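PDB 2IMR: aminodeoxyfutalosine deaminase from Deinococcus radiodurans, which deaminates aminodeoxyfutalosine to futalosine in menaquinone biosynthesis, using one zinc ion per subunit, and acts more weakly on several adenine nucleosides. Local coordinates for residues 176-184 / 265-274. Sequence-based numbering, arbitrary orientation.
Sequences VLNPFPDKA and ALYPHTLAEV
Phe180 and Pro268 meet in a CH-pi contact: the proline CD lies over one face of the ring, 4.1 Å from its centroid and displaced toward the rim. In the amidohydrolase TIM barrel this joins the loop after strand 170-176 to the segment leading into helix 271-275, and illustrates how loops can pack without a hydrogen bond between them. CE1, CZ and CE2 of Phe180 rest against the backbone of Leu266, Tyr267 and Pro268, with CE1 3.5 Å from Tyr267 C, while Ala265 O lies near the ring plane at the edge, closest to CZ. Shortening Phe180 to an alanine is likely to leave Pro268 CD without its aromatic partner and open a gap beside that backbone.

Pro179 CB packs 3.9 Å from Pro268 CD and meets both methyls of Val274, while its CG touches Tyr267 CD2, the side chains crossing at about a right angle. Pro181 CG abuts Glu273 O.

Behind this layer, Asn178 OD1 accepts from Phe180 N at 3.0 Å, an Asx turn that fixes the backbone from which the ring departs; Phe180 CG stands anti to its carbonyl carbon (chi1 -61°), directing the ring across the contact. Tyr267 is anchored through OH to Ala111 O, and its side chain lies about 6 Å from that of His213, predicted to bind substrate. At the helix start, Thr270 OG1 caps Glu273 N and donates to Glu273 OE2 at 2.8 Å, on the carboxylate's anti side.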
loop_
_atom_site.group_PDB
_atom_site.type_symbol
_atom_site.label_atom_id
_atom_site.label_comp_id
_atom_site.label_asym_id
_atom_site.label_seq_id
_atom_site.Cartn_x
_atom_site.Cartn_y
_atom_site.Cartn_z
ATOM N N VAL A 176 -11.328 10.661 -0.913
ATOM C CA VAL A 176 -12.430 11.504 -0.459
ATOM C C VAL A 176 -12.140 11.938 0.971
ATOM O O VAL A 176 -11.769 11.124 1.812
ATOM C CB VAL A 176 -13.770 10.753 -0.506
ATOM C CG1 VAL A 176 -14.891 11.655 0.016
ATOM C CG2 VAL A 176 -14.060 10.318 -1.932
ATOM N N LEU A 177 -12.315 13.226 1.244
ATOM C CA LEU A 177 -12.018 13.768 2.564
ATOM C C LEU A 177 -12.995 14.865 2.984
ATOM O O LEU A 177 -13.064 15.906 2.353
ATOM C CB LEU A 177 -10.585 14.328 2.553
ATOM C CG LEU A 177 -9.840 14.795 3.812
ATOM C CD1 LEU A 177 -8.423 15.187 3.398
ATOM C CD2 LEU A 177 -10.532 15.978 4.479
ATOM N N ASN A 178 -13.753 14.618 4.048
ATOM C CA ASN A 178 -14.685 15.611 4.580
ATOM C C ASN A 178 -15.264 15.066 5.875
ATOM O O ASN A 178 -16.078 14.149 5.859
ATOM C CB ASN A 178 -15.820 15.913 3.605
ATOM C CG ASN A 178 -16.644 17.105 4.052
ATOM O OD1 ASN A 178 -17.206 17.103 5.146
ATOM N ND2 ASN A 178 -16.709 18.134 3.215
ATOM N N PRO A 179 -14.854 15.640 7.014
ATOM C CA PRO A 179 -15.297 15.226 8.351
ATOM C C PRO A 179 -16.626 15.768 8.880
ATOM O O PRO A 179 -17.006 15.455 10.008
ATOM C CB PRO A 179 -14.126 15.646 9.224
ATOM C CG PRO A 179 -13.718 16.956 8.583
ATOM C CD PRO A 179 -13.758 16.625 7.103
ATOM N N PHE A 180 -17.328 16.562 8.074
ATOM C CA PHE A 180 -18.605 17.156 8.485
ATOM C C PHE A 180 -19.819 16.300 8.120
ATOM O O PHE A 180 -20.181 16.187 6.953
ATOM C CB PHE A 180 -18.750 18.541 7.850
ATOM C CG PHE A 180 -17.671 19.502 8.250
ATOM C CD1 PHE A 180 -17.741 20.183 9.459
ATOM C CD2 PHE A 180 -16.571 19.712 7.425
ATOM C CE1 PHE A 180 -16.730 21.063 9.843
ATOM C CE2 PHE A 180 -15.555 20.589 7.799
ATOM C CZ PHE A 180 -15.636 21.265 9.010
ATOM N N PRO A 181 -20.474 15.695 9.128
ATOM C CA PRO A 181 -21.650 14.850 8.901
ATOM C C PRO A 181 -22.714 15.464 7.991
ATOM O O PRO A 181 -23.284 14.774 7.145
ATOM C CB PRO A 181 -22.178 14.609 10.316
ATOM C CG PRO A 181 -20.932 14.597 11.130
ATOM C CD PRO A 181 -20.155 15.773 10.565
ATOM N N ASP A 182 -22.974 16.756 8.163
ATOM C CA ASP A 182 -23.996 17.434 7.364
ATOM C C ASP A 182 -23.659 17.534 5.882
ATOM O O ASP A 182 -24.550 17.702 5.051
ATOM C CB ASP A 182 -24.266 18.839 7.921
ATOM C CG ASP A 182 -24.764 18.811 9.349
ATOM O OD1 ASP A 182 -25.527 17.884 9.694
ATOM O OD2 ASP A 182 -24.407 19.721 10.128
ATOM N N LYS A 183 -22.377 17.425 5.551
ATOM C CA LYS A 183 -21.944 17.506 4.159
ATOM C C LYS A 183 -21.815 16.134 3.501
ATOM O O LYS A 183 -21.584 16.040 2.300
ATOM C CB LYS A 183 -20.601 18.237 4.072
ATOM C CG LYS A 183 -20.699 19.752 4.117
ATOM C CD LYS A 183 -21.484 20.246 5.314
ATOM C CE LYS A 183 -21.670 21.759 5.251
ATOM N NZ LYS A 183 -22.442 22.270 6.421
ATOM N N ALA A 184 -21.982 15.075 4.282
ATOM C CA ALA A 184 -21.844 13.718 3.768
ATOM C C ALA A 184 -22.623 13.389 2.496
ATOM O O ALA A 184 -22.040 12.925 1.515
ATOM C CB ALA A 184 -22.193 12.710 4.864
ATOM N N ALA A 265 -10.902 25.178 11.643
ATOM C CA ALA A 265 -11.857 25.357 10.557
ATOM C C ALA A 265 -12.036 24.124 9.669
ATOM O O ALA A 265 -13.031 24.012 8.959
ATOM C CB ALA A 265 -11.448 26.559 9.703
ATOM N N LEU A 266 -11.089 23.194 9.719
ATOM C CA LEU A 266 -11.160 21.995 8.883
ATOM C C LEU A 266 -11.974 20.839 9.459
ATOM O O LEU A 266 -12.204 19.844 8.769
ATOM C CB LEU A 266 -9.749 21.483 8.582
ATOM C CG LEU A 266 -8.716 22.441 7.986
ATOM C CD1 LEU A 266 -7.463 21.652 7.617
ATOM C CD2 LEU A 266 -9.282 23.128 6.759
ATOM N N TYR A 267 -12.414 20.967 10.707
ATOM C CA TYR A 267 -13.164 19.892 11.359
ATOM C C TYR A 267 -14.314 20.372 12.239
ATOM O O TYR A 267 -14.373 21.537 12.622
ATOM C CB TYR A 267 -12.261 19.105 12.321
ATOM C CG TYR A 267 -11.087 18.351 11.751
ATOM C CD1 TYR A 267 -9.866 18.983 11.507
ATOM C CD2 TYR A 267 -11.175 16.979 11.536
ATOM C CE1 TYR A 267 -8.754 18.251 11.067
ATOM C CE2 TYR A 267 -10.080 16.242 11.101
ATOM C CZ TYR A 267 -8.875 16.880 10.869
ATOM O OH TYR A 267 -7.808 16.131 10.436
ATOM N N PRO A 268 -15.243 19.460 12.569
ATOM C CA PRO A 268 -16.367 19.806 13.441
ATOM C C PRO A 268 -15.676 20.119 14.775
ATOM O O PRO A 268 -14.486 19.842 14.932
ATOM C CB PRO A 268 -17.162 18.507 13.506
ATOM C CG PRO A 268 -16.974 17.948 12.133
ATOM C CD PRO A 268 -15.489 18.172 11.890
ATOM N N HIS A 269 -16.402 20.670 15.740
ATOM C CA HIS A 269 -15.795 21.035 17.014
ATOM C C HIS A 269 -15.319 19.883 17.905
ATOM O O HIS A 269 -14.452 20.080 18.755
ATOM C CB HIS A 269 -16.753 21.941 17.790
ATOM C CG HIS A 269 -17.029 23.248 17.108
ATOM N ND1 HIS A 269 -16.109 24.274 17.064
ATOM C CD2 HIS A 269 -18.117 23.689 16.434
ATOM C CE1 HIS A 269 -16.621 25.293 16.396
ATOM N NE2 HIS A 269 -17.839 24.964 16.002
ATOM N N THR A 270 -15.875 18.689 17.715
ATOM C CA THR A 270 -15.475 17.529 18.515
ATOM C C THR A 270 -15.302 16.306 17.625
ATOM O O THR A 270 -15.944 16.197 16.583
ATOM C CB THR A 270 -16.535 17.160 19.579
ATOM O OG1 THR A 270 -17.752 16.788 18.923
ATOM C CG2 THR A 270 -16.798 18.338 20.518
ATOM N N LEU A 271 -14.445 15.383 18.046
ATOM C CA LEU A 271 -14.231 14.163 17.280
ATOM C C LEU A 271 -15.532 13.366 17.310
ATOM O O LEU A 271 -15.884 12.692 16.343
ATOM C CB LEU A 271 -13.101 13.332 17.893
ATOM C CG LEU A 271 -12.800 11.993 17.209
ATOM C CD1 LEU A 271 -12.399 12.218 15.757
ATOM C CD2 LEU A 271 -11.686 11.281 17.971
ATOM N N ALA A 272 -16.246 13.451 18.429
ATOM C CA ALA A 272 -17.504 12.733 18.576
ATOM C C ALA A 272 -18.459 13.071 17.443
ATOM O O ALA A 272 -19.195 12.209 16.968
ATOM C CB ALA A 272 -18.154 13.069 19.927
ATOM N N GLU A 273 -18.454 14.330 17.015
ATOM C CA GLU A 273 -19.334 14.749 15.934
ATOM C C GLU A 273 -18.912 14.116 14.619
ATOM O O GLU A 273 -19.751 13.784 13.788
ATOM C CB GLU A 273 -19.350 16.276 15.818
ATOM C CG GLU A 273 -20.012 16.945 17.017
ATOM C CD GLU A 273 -19.863 18.447 17.013
ATOM O OE1 GLU A 273 -20.398 19.094 16.084
ATOM O OE2 GLU A 273 -19.210 18.976 17.937
ATOM N N VAL A 274 -17.608 13.930 14.443
ATOM C CA VAL A 274 -17.102 13.311 13.228
ATOM C C VAL A 274 -17.455 11.831 13.152
ATOM O O VAL A 274 -17.959 11.367 12.130
ATOM C CB VAL A 274 -15.564 13.431 13.127
ATOM C CG1 VAL A 274 -15.070 12.723 11.865
ATOM C CG2 VAL A 274 -15.158 14.892 13.118
#